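Local atomic coordinates of halocarboxylic acid dehalogenase DehI (Pseudomonas putida, PDB entry 3BJX), a protein that acts as an alpha-haloacid dehalogenase, probably releasing halide by hydrolysing the carbon-halogen bond of halocarboxylic acids. Residues Ser91-Lys102 and Thr288-Asp299; Arg119-Tyr127 and Gly168-Val176. All coordinates share one frame; numbering follows the deposited sequence.

Interaction 1 (Ser91-Lys102 and Thr288-Asp299)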
loop_
_atom_site.group_PDB
_atom_site.type_symbol
_atom_site.label_atom_id
_atom_site.label_comp_id
_atom_site.label_asym_id
_atom_site.label_seq_id
_atom_site.Cartn_x
_atom_site.Cartn_y
_atom_site.Cartn_z
ATOM N N SER A 91 -15.444 -12.091 -3.935
ATOM C CA SER A 91 -15.654 -10.624 -3.906
ATOM C C SER A 91 -17.016 -10.161 -3.396
ATOM O O SER A 91 -17.191 -8.980 -3.043
ATOM C CB SER A 91 -15.444 -10.028 -5.279
ATOM O OG SER A 91 -14.185 -10.401 -5.782
ATOM N N LEU A 92 -17.993 -11.057 -3.364
ATOM C CA LEU A 92 -19.327 -10.628 -2.969
ATOM C C LEU A 92 -19.396 -10.223 -1.491
ATOM O O LEU A 92 -18.886 -10.918 -0.619
ATOM C CB LEU A 92 -20.381 -11.691 -3.291
ATOM C CG LEU A 92 -20.771 -12.058 -4.724
ATOM C CD1 LEU A 92 -21.676 -13.268 -4.600
ATOM C CD2 LEU A 92 -21.484 -10.958 -5.481
ATOM N N LEU A 93 -20.020 -9.082 -1.236
ATOM C CA LEU A 93 -20.290 -8.634 0.120
ATOM C C LEU A 93 -21.643 -9.138 0.603
ATOM O O LEU A 93 -22.662 -9.039 -0.095
ATOM C CB LEU A 93 -20.237 -7.114 0.204
ATOM C CG LEU A 93 -18.883 -6.441 0.009
ATOM C CD1 LEU A 93 -19.084 -4.959 -0.303
ATOM C CD2 LEU A 93 -17.980 -6.628 1.234
ATOM N N ASN A 94 -21.652 -9.684 1.807
ATOM C CA ASN A 94 -22.882 -10.177 2.398
ATOM C C ASN A 94 -23.588 -9.015 3.067
ATOM O O ASN A 94 -23.470 -8.834 4.285
ATOM C CB ASN A 94 -22.555 -11.248 3.425
ATOM C CG ASN A 94 -23.683 -12.209 3.630
ATOM O OD1 ASN A 94 -24.378 -12.576 2.680
ATOM N ND2 ASN A 94 -23.877 -12.639 4.881
ATOM N N ILE A 95 -24.294 -8.214 2.271
ATOM C CA ILE A 95 -24.851 -6.949 2.765
ATOM C C ILE A 95 -26.377 -6.978 2.902
ATOM O O ILE A 95 -26.866 -6.921 4.024
ATOM C CB ILE A 95 -24.307 -5.721 1.965
ATOM C CG1 ILE A 95 -22.882 -5.414 2.414
ATOM C CG2 ILE A 95 -25.162 -4.481 2.163
ATOM C CD1 ILE A 95 -22.145 -4.499 1.485
ATOM N N GLY A 96 -27.105 -7.063 1.783
ATOM C CA GLY A 96 -28.580 -7.175 1.758
ATOM C C GLY A 96 -29.432 -6.185 2.569
ATOM O O GLY A 96 -28.948 -5.597 3.548
ATOM N N PRO A 97 -30.685 -5.910 2.111
ATOM C CA PRO A 97 -31.134 -6.068 0.728
ATOM C C PRO A 97 -30.425 -4.975 -0.048
ATOM O O PRO A 97 -29.875 -4.065 0.579
ATOM C CB PRO A 97 -32.632 -5.759 0.811
ATOM C CG PRO A 97 -32.762 -4.845 1.993
ATOM C CD PRO A 97 -31.770 -5.398 2.978
ATOM N N LEU A 98 -30.433 -5.035 -1.377
ATOM C CA LEU A 98 -29.646 -4.081 -2.163
ATOM C C LEU A 98 -30.497 -3.049 -2.886
ATOM O O LEU A 98 -31.660 -3.315 -3.172
ATOM C CB LEU A 98 -28.738 -4.831 -3.145
ATOM C CG LEU A 98 -27.658 -5.703 -2.469
ATOM C CD1 LEU A 98 -26.851 -6.402 -3.504
ATOM C CD2 LEU A 98 -26.749 -4.904 -1.516
ATOM N N PRO A 99 -29.935 -1.849 -3.160
ATOM C CA PRO A 99 -30.598 -0.932 -4.099
ATOM C C PRO A 99 -30.910 -1.642 -5.415
ATOM O O PRO A 99 -30.034 -2.289 -5.969
ATOM C CB PRO A 99 -29.525 0.156 -4.373
ATOM C CG PRO A 99 -28.247 -0.305 -3.676
ATOM C CD PRO A 99 -28.684 -1.288 -2.614
ATOM N N ASN A 100 -32.134 -1.538 -5.918
ATOM C CA ASN A 100 -32.401 -2.027 -7.273
ATOM C C ASN A 100 -31.861 -1.012 -8.286
ATOM O O ASN A 100 -32.549 -0.059 -8.656
ATOM C CB ASN A 100 -33.889 -2.343 -7.482
ATOM C CG ASN A 100 -34.202 -2.821 -8.897
ATOM O OD1 ASN A 100 -33.907 -2.134 -9.877
ATOM N ND2 ASN A 100 -34.810 -3.995 -9.009
ATOM N N LEU A 101 -30.618 -1.223 -8.711
ATOM C CA LEU A 101 -29.883 -0.275 -9.574
ATOM C C LEU A 101 -30.466 -0.066 -10.986
ATOM O O LEU A 101 -30.373 1.025 -11.540
ATOM C CB LEU A 101 -28.399 -0.661 -9.669
ATOM C CG LEU A 101 -27.429 0.292 -10.369
ATOM C CD1 LEU A 101 -27.558 1.754 -9.878
ATOM C CD2 LEU A 101 -26.010 -0.217 -10.180
ATOM N N LYS A 102 -31.057 -1.110 -11.551
ATOM C CA LYS A 102 -31.710 -1.021 -12.846
ATOM C C LYS A 102 -32.894 -0.043 -12.832
ATOM O O LYS A 102 -32.930 0.880 -13.633
ATOM C CB LYS A 102 -32.139 -2.414 -13.279
ATOM C CG LYS A 102 -32.818 -2.491 -14.622
ATOM C CD LYS A 102 -33.276 -3.924 -14.908
ATOM C CE LYS A 102 -32.269 -4.950 -14.359
ATOM N NZ LYS A 102 -32.022 -6.034 -15.343
ATOM N N THR A 288 -11.920 -4.660 -7.477
ATOM C CA THR A 288 -12.584 -5.933 -7.732
ATOM C C THR A 288 -13.912 -6.015 -6.947
ATOM O O THR A 288 -14.959 -6.378 -7.504
ATOM C CB THR A 288 -11.678 -7.197 -7.444
ATOM O OG1 THR A 288 -10.577 -7.253 -8.362
ATOM C CG2 THR A 288 -12.491 -8.481 -7.639
ATOM N N ILE A 289 -13.869 -5.667 -5.664
ATOM C CA ILE A 289 -15.075 -5.663 -4.828
ATOM C C ILE A 289 -16.124 -4.620 -5.220
ATOM O O ILE A 289 -17.318 -4.928 -5.238
ATOM C CB ILE A 289 -14.716 -5.472 -3.313
ATOM C CG1 ILE A 289 -13.862 -6.638 -2.808
ATOM C CG2 ILE A 289 -15.966 -5.332 -2.465
ATOM C CD1 ILE A 289 -13.067 -6.273 -1.564
ATOM N N SER A 290 -15.693 -3.377 -5.474
ATOM C CA SER A 290 -16.619 -2.261 -5.679
ATOM C C SER A 290 -17.504 -2.480 -6.913
ATOM O O SER A 290 -18.712 -2.164 -6.905
ATOM C CB SER A 290 -15.841 -0.947 -5.854
ATOM O OG SER A 290 -15.243 -0.497 -4.650
ATOM N N ILE A 291 -16.874 -2.990 -7.976
ATOM C CA ILE A 291 -17.507 -3.165 -9.292
ATOM C C ILE A 291 -18.393 -4.397 -9.314
ATOM O O ILE A 291 -19.472 -4.371 -9.903
ATOM C CB ILE A 291 -16.445 -3.169 -10.461
ATOM C CG1 ILE A 291 -15.657 -1.846 -10.467
ATOM C CG2 ILE A 291 -17.084 -3.447 -11.815
ATOM C CD1 ILE A 291 -16.455 -0.606 -10.728
ATOM N N ILE A 292 -17.955 -5.466 -8.653
ATOM C CA ILE A 292 -18.828 -6.607 -8.466
ATOM C C ILE A 292 -20.028 -6.206 -7.615
ATOM O O ILE A 292 -21.140 -6.645 -7.889
ATOM C CB ILE A 292 -18.073 -7.847 -7.879
ATOM C CG1 ILE A 292 -17.263 -8.526 -8.989
ATOM C CG2 ILE A 292 -19.047 -8.861 -7.243
ATOM C CD1 ILE A 292 -16.437 -9.646 -8.525
ATOM N N HIS A 293 -19.811 -5.360 -6.598
ATOM C CA HIS A 293 -20.936 -4.808 -5.841
ATOM C C HIS A 293 -21.943 -4.060 -6.682
ATOM O O HIS A 293 -23.128 -4.321 -6.576
ATOM C CB HIS A 293 -20.509 -3.921 -4.677
ATOM C CG HIS A 293 -21.625 -3.658 -3.713
ATOM N ND1 HIS A 293 -22.267 -4.673 -3.031
ATOM C CD2 HIS A 293 -22.233 -2.506 -3.340
ATOM C CE1 HIS A 293 -23.211 -4.150 -2.268
ATOM N NE2 HIS A 293 -23.214 -2.840 -2.442
ATOM N N ILE A 294 -21.483 -3.136 -7.514
ATOM C CA ILE A 294 -22.371 -2.429 -8.442
ATOM C C ILE A 294 -23.105 -3.418 -9.360
ATOM O O ILE A 294 -24.309 -3.333 -9.535
ATOM C CB ILE A 294 -21.564 -1.404 -9.281
ATOM C CG1 ILE A 294 -21.135 -0.215 -8.412
ATOM C CG2 ILE A 294 -22.340 -0.932 -10.507
ATOM C CD1 ILE A 294 -19.945 0.596 -8.972
ATOM N N THR A 295 -22.367 -4.360 -9.937
ATOM C CA THR A 295 -22.951 -5.416 -10.772
ATOM C C THR A 295 -24.056 -6.186 -10.072
ATOM O O THR A 295 -25.089 -6.479 -10.679
ATOM C CB THR A 295 -21.880 -6.381 -11.274
ATOM O OG1 THR A 295 -20.788 -5.614 -11.803
ATOM C CG2 THR A 295 -22.420 -7.282 -12.375
ATOM N N GLU A 296 -23.842 -6.493 -8.794
ATOM C CA GLU A 296 -24.806 -7.235 -7.996
ATOM C C GLU A 296 -26.093 -6.430 -7.762
ATOM O O GLU A 296 -27.188 -6.988 -7.745
ATOM C CB GLU A 296 -24.174 -7.640 -6.664
ATOM C CG GLU A 296 -25.007 -8.611 -5.838
ATOM C CD GLU A 296 -24.487 -8.804 -4.422
ATOM O OE1 GLU A 296 -23.305 -8.485 -4.117
ATOM O OE2 GLU A 296 -25.286 -9.278 -3.596
ATOM N N CYS A 297 -25.950 -5.123 -7.566
ATOM C CA CYS A 297 -27.089 -4.241 -7.384
ATOM C C CYS A 297 -27.876 -4.150 -8.660
ATOM O O CYS A 297 -29.060 -3.840 -8.623
ATOM C CB CYS A 297 -26.639 -2.842 -6.994
ATOM S SG CYS A 297 -26.065 -2.670 -5.296
ATOM N N LEU A 298 -27.218 -4.429 -9.789
ATOM C CA LEU A 298 -27.864 -4.381 -11.095
ATOM C C LEU A 298 -28.530 -5.705 -11.480
ATOM O O LEU A 298 -29.707 -5.712 -11.837
ATOM C CB LEU A 298 -26.881 -3.947 -12.186
ATOM C CG LEU A 298 -27.509 -3.589 -13.545
ATOM C CD1 LEU A 298 -28.330 -2.312 -13.445
ATOM C CD2 LEU A 298 -26.458 -3.478 -14.664
ATOM N N ASP A 299 -27.770 -6.801 -11.398
ATOM C CA ASP A 299 -28.175 -8.099 -11.946
ATOM C C ASP A 299 -28.328 -9.220 -10.909
ATOM O O ASP A 299 -28.804 -10.304 -11.252
ATOM C CB ASP A 299 -27.143 -8.587 -12.966
ATOM C CG ASP A 299 -27.076 -7.740 -14.216
ATOM O OD1 ASP A 299 -28.008 -6.959 -14.533
ATOM O OD2 ASP A 299 -26.053 -7.871 -14.903
HETATM O O HOH W 1 -18.653 -7.130 -4.241
HETATM O O HOH W 2 -21.147 -7.275 -3.243
HETATM O O HOH W 3 -30.750 -7.854 -14.381
#

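Interaction 2 (Arg119-Tyr127 and Gly168-Val176)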
loop_
_atom_site.group_PDB
_atom_site.type_symbol
_atom_site.label_atom_id
_atom_site.label_comp_id
_atom_site.label_asym_id
_atom_site.label_seq_id
_atom_site.Cartn_x
_atom_site.Cartn_y
_atom_site.Cartn_z
ATOM N N ARG A 119 -23.622 -2.417 -18.268
ATOM C CA ARG A 119 -23.423 -3.860 -18.043
ATOM C C ARG A 119 -22.239 -4.504 -18.805
ATOM O O ARG A 119 -21.508 -5.314 -18.230
ATOM C CB ARG A 119 -24.745 -4.609 -18.357
ATOM C CG ARG A 119 -24.667 -6.114 -18.257
ATOM C CD ARG A 119 -25.980 -6.786 -18.556
ATOM N NE ARG A 119 -26.999 -6.539 -17.532
ATOM C CZ ARG A 119 -28.104 -5.823 -17.736
ATOM N NH1 ARG A 119 -28.337 -5.279 -18.921
ATOM N NH2 ARG A 119 -28.980 -5.644 -16.758
ATOM N N ARG A 120 -22.075 -4.169 -20.088
ATOM C CA ARG A 120 -21.003 -4.739 -20.921
ATOM C C ARG A 120 -19.644 -4.378 -20.347
ATOM O O ARG A 120 -18.735 -5.218 -20.293
ATOM C CB ARG A 120 -21.102 -4.263 -22.382
ATOM C CG ARG A 120 -22.304 -4.836 -23.161
ATOM C CD ARG A 120 -22.349 -4.437 -24.658
ATOM N NE ARG A 120 -21.539 -5.319 -25.517
ATOM C CZ ARG A 120 -20.460 -4.928 -26.202
ATOM N NH1 ARG A 120 -20.037 -3.662 -26.129
ATOM N NH2 ARG A 120 -19.789 -5.797 -26.959
ATOM N N VAL A 121 -19.531 -3.117 -19.937
ATOM C CA VAL A 121 -18.363 -2.534 -19.280
ATOM C C VAL A 121 -18.145 -3.166 -17.909
ATOM O O VAL A 121 -17.047 -3.634 -17.589
ATOM C CB VAL A 121 -18.547 -0.973 -19.125
ATOM C CG1 VAL A 121 -17.500 -0.354 -18.158
ATOM C CG2 VAL A 121 -18.555 -0.288 -20.499
ATOM N N LEU A 122 -19.196 -3.194 -17.093
ATOM C CA LEU A 122 -19.089 -3.805 -15.776
ATOM C C LEU A 122 -18.556 -5.252 -15.886
ATOM O O LEU A 122 -17.657 -5.644 -15.126
ATOM C CB LEU A 122 -20.422 -3.723 -15.013
ATOM C CG LEU A 122 -20.977 -2.363 -14.546
ATOM C CD1 LEU A 122 -22.430 -2.513 -14.068
ATOM C CD2 LEU A 122 -20.126 -1.748 -13.451
ATOM N N TYR A 123 -19.058 -6.011 -16.863
ATOM C CA TYR A 123 -18.672 -7.433 -17.057
ATOM C C TYR A 123 -17.238 -7.647 -17.518
ATOM O O TYR A 123 -16.580 -8.611 -17.087
ATOM C CB TYR A 123 -19.626 -8.125 -18.036
ATOM C CG TYR A 123 -20.957 -8.542 -17.425
ATOM C CD1 TYR A 123 -21.485 -7.860 -16.307
ATOM C CD2 TYR A 123 -21.689 -9.583 -17.959
ATOM C CE1 TYR A 123 -22.687 -8.212 -15.744
ATOM C CE2 TYR A 123 -22.901 -9.944 -17.397
ATOM C CZ TYR A 123 -23.388 -9.243 -16.284
ATOM O OH TYR A 123 -24.574 -9.575 -15.705
ATOM N N ALA A 124 -16.756 -6.784 -18.413
ATOM C CA ALA A 124 -15.379 -6.874 -18.881
ATOM C C ALA A 124 -14.417 -6.693 -17.721
ATOM O O ALA A 124 -13.338 -7.296 -17.703
ATOM C CB ALA A 124 -15.093 -5.821 -19.971
ATOM N N PHE A 125 -14.788 -5.826 -16.785
ATOM C CA PHE A 125 -13.957 -5.513 -15.643
ATOM C C PHE A 125 -14.051 -6.574 -14.585
ATOM O O PHE A 125 -13.023 -6.956 -14.045
ATOM C CB PHE A 125 -14.275 -4.135 -15.051
ATOM C CG PHE A 125 -13.654 -3.014 -15.812
ATOM C CD1 PHE A 125 -12.319 -2.742 -15.675
ATOM C CD2 PHE A 125 -14.405 -2.262 -16.708
ATOM C CE1 PHE A 125 -11.736 -1.725 -16.402
ATOM C CE2 PHE A 125 -13.819 -1.256 -17.436
ATOM C CZ PHE A 125 -12.489 -0.991 -17.296
ATOM N N ASN A 126 -15.275 -7.026 -14.277
ATOM C CA ASN A 126 -15.494 -8.202 -13.421
ATOM C C ASN A 126 -14.649 -9.390 -13.816
ATOM O O ASN A 126 -14.150 -10.092 -12.949
ATOM C CB ASN A 126 -16.975 -8.604 -13.382
ATOM C CG ASN A 126 -17.819 -7.575 -12.695
ATOM O OD1 ASN A 126 -17.271 -6.690 -12.032
ATOM N ND2 ASN A 126 -19.145 -7.651 -12.855
ATOM N N TYR A 127 -14.493 -9.597 -15.125
ATOM C CA TYR A 127 -13.667 -10.672 -15.659
ATOM C C TYR A 127 -12.161 -10.457 -15.488
ATOM O O TYR A 127 -11.450 -11.376 -15.086
ATOM C CB TYR A 127 -13.987 -10.948 -17.140
ATOM C CG TYR A 127 -13.149 -12.062 -17.699
ATOM C CD1 TYR A 127 -13.442 -13.383 -17.382
ATOM C CD2 TYR A 127 -12.046 -11.805 -18.499
ATOM C CE1 TYR A 127 -12.676 -14.427 -17.861
ATOM C CE2 TYR A 127 -11.249 -12.856 -18.989
ATOM C CZ TYR A 127 -11.581 -14.174 -18.661
ATOM O OH TYR A 127 -10.837 -15.257 -19.114
ATOM N N GLY A 168 -18.642 -11.753 -26.789
ATOM C CA GLY A 168 -19.409 -10.638 -26.217
ATOM C C GLY A 168 -18.580 -9.438 -25.763
ATOM O O GLY A 168 -19.035 -8.623 -24.953
HETATM N N MSE A 169 -17.365 -9.323 -26.288
HETATM C CA MSE A 169 -16.420 -8.337 -25.795
HETATM C C MSE A 169 -15.651 -7.621 -26.908
HETATM O O MSE A 169 -15.018 -8.250 -27.764
HETATM C CB MSE A 169 -15.464 -9.006 -24.815
HETATM C CG MSE A 169 -14.603 -8.058 -24.044
HETATM SE SE MSE A 169 -13.098 -9.050 -23.336
HETATM C CE MSE A 169 -13.717 -9.410 -21.513
ATOM N N ASP A 170 -15.734 -6.293 -26.877
ATOM C CA ASP A 170 -15.017 -5.434 -27.811
ATOM C C ASP A 170 -13.562 -5.454 -27.398
ATOM O O ASP A 170 -13.277 -5.429 -26.200
ATOM C CB ASP A 170 -15.587 -4.010 -27.777
ATOM C CG ASP A 170 -16.993 -3.929 -28.379
ATOM O OD1 ASP A 170 -17.199 -4.504 -29.480
ATOM O OD2 ASP A 170 -17.886 -3.301 -27.753
ATOM N N PRO A 171 -12.641 -5.527 -28.380
ATOM C CA PRO A 171 -11.188 -5.684 -28.139
ATOM C C PRO A 171 -10.532 -4.579 -27.278
ATOM O O PRO A 171 -9.536 -4.844 -26.571
ATOM C CB PRO A 171 -10.596 -5.681 -29.559
ATOM C CG PRO A 171 -11.655 -4.982 -30.405
ATOM C CD PRO A 171 -12.947 -5.463 -29.821
ATOM N N LEU A 172 -11.089 -3.366 -27.331
ATOM C CA LEU A 172 -10.514 -2.224 -26.623
ATOM C C LEU A 172 -11.595 -1.264 -26.114
ATOM O O LEU A 172 -12.243 -0.570 -26.891
ATOM C CB LEU A 172 -9.472 -1.514 -27.515
ATOM C CG LEU A 172 -8.341 -0.635 -26.960
ATOM C CD1 LEU A 172 -7.654 -1.178 -25.730
ATOM C CD2 LEU A 172 -7.302 -0.426 -28.052
ATOM N N LEU A 173 -11.781 -1.255 -24.796
ATOM C CA LEU A 173 -12.773 -0.433 -24.098
ATOM C C LEU A 173 -12.317 1.033 -23.981
ATOM O O LEU A 173 -11.191 1.280 -23.555
ATOM C CB LEU A 173 -12.962 -1.026 -22.700
ATOM C CG LEU A 173 -14.347 -1.188 -22.088
ATOM C CD1 LEU A 173 -14.390 -2.455 -21.306
ATOM C CD2 LEU A 173 -14.668 0.021 -21.216
ATOM N N PRO A 174 -13.168 2.012 -24.379
ATOM C CA PRO A 174 -12.812 3.442 -24.267
ATOM C C PRO A 174 -12.838 4.020 -22.840
ATOM O O PRO A 174 -13.881 4.072 -22.194
ATOM C CB PRO A 174 -13.880 4.148 -25.116
ATOM C CG PRO A 174 -15.020 3.237 -25.148
ATOM C CD PRO A 174 -14.497 1.830 -25.003
ATOM N N LEU A 175 -11.697 4.519 -22.390
ATOM C CA LEU A 175 -11.604 5.120 -21.082
ATOM C C LEU A 175 -11.496 6.621 -21.227
ATOM O O LEU A 175 -10.758 7.106 -22.093
ATOM C CB LEU A 175 -10.371 4.573 -20.357
ATOM C CG LEU A 175 -10.130 3.073 -20.365
ATOM C CD1 LEU A 175 -8.890 2.801 -19.590
ATOM C CD2 LEU A 175 -11.283 2.280 -19.749
ATOM N N VAL A 176 -12.214 7.354 -20.375
ATOM C CA VAL A 176 -12.121 8.807 -20.318
ATOM C C VAL A 176 -10.727 9.229 -19.851
ATOM O O VAL A 176 -10.252 8.776 -18.804
ATOM C CB VAL A 176 -13.200 9.413 -19.375
ATOM C CG1 VAL A 176 -12.974 10.917 -19.150
ATOM C CG2 VAL A 176 -14.603 9.162 -19.942
#

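Interaction 1 (Ser91-Lys102 and Thr288-Asp299)
Ser91-Lys102, a loop that runs into the first residues of helix 101-107, bridges the last turns of helix 267-299, its backbone approaching closely where Ser91 lies beside Ile289 and again where Leu101 N donates a hydrogen bond to Cys297 O (3.0 Å). A water that donates to both Ser91 O and Ile289 O joins the backbones at the first of these ends. Between them Glu296, with CG anti to the backbone N (chi1 -171°) and the chain extended beyond it, reaches between two leucines: OE1 lies 3.4 Å from Leu92 CD2, and OE2 is 3.3 Å from Leu98 CD1. OE1 also accepts from a second water (2.6 Å), which takes the N-H of Leu93 and sits in the plane of the His293 ring, 2.8 Å from ND1. Leu93 CD1 lies over a face of that imidazole, while Leu98 CD2 approaches CE1 obliquely. Farther along, Pro99 CG rests against Cys297 SG (3.6 Å). An alanine in place of Glu296 would probably leave the second water without its carboxylate acceptor and open a gap between Leu92 and Leu98. Within an aliphatic surround the two segments are thus joined by one direct backbone bond, by bridging waters and by packing.

Interaction 2 (Arg119-Tyr127 and Gly168-Val176)
Arg120 of helix 112-143 reaches across to Asp170. CB leaves the helix toward the loop, and CG and CD extend the chain without touching Gly168-Val176. A bend at chi3 (85°) then turns the guanidinium, and NH2 lies 3.5 Å from Gly168 O, approached obliquely. At the tip NH1 donates to Asp170 OD2 over 2.7 Å with an N-H...O angle of 164°, while NH2 adds a weak bond to the same oxygen (3.2 Å). The salt bridge is therefore a fork on one carboxylate oxygen, not a pair of side-by-side bonds. OD2 lies almost in the guanidinium plane but is met from above its own carboxylate, the two planes being 65° apart.

Deeper in, Leu173 splits its methyls over the helix surface: CD1 rests on Ala124 CB (3.7 Å), and CD2 faces Val121 CG2 (4.0 Å). Both methyls also approach Phe125 CE2, and Leu175 CD2 comes to the edge of that ring at CZ. On the other flank Met169, a selenomethionine, lays its methyl against Ala124, Met169 CE being 4.0 Å from Ala124 CA, and approaches the Tyr127 ring obliquely.

Nearby, the side chain of Phe125 lies about 4 Å from a sulfate ion, probably from the crystallisation liquor. Such packing of an irregular segment on residues spaced three and four apart along a helix, with an ion pair at its more exposed border, belongs here to an all-helical dehalogenase fold.

From the N terminus, the chain first reaches Ser91-Lys102, which leads into helix 101-107 and on to helix 112-143. Residues Arg119-Tyr127 of that long helix are met by the loop Gly168-Val176, so interaction 2 closes a loop of some 40 residues. Helix 267-299 later returns to Ser91-Lys102, and interaction 1 thereby closes a far larger loop of 185 residues that encloses the smaller one entirely; the two do not cross. Their centres lie about 18 Å apart, yet they touch directly: Asp299 forms a salt bridge with Arg119 and a probable hydrogen bond with Tyr123. Helix 112-143 is thus joined to the loop before helix 183-195 and to helix 267-299.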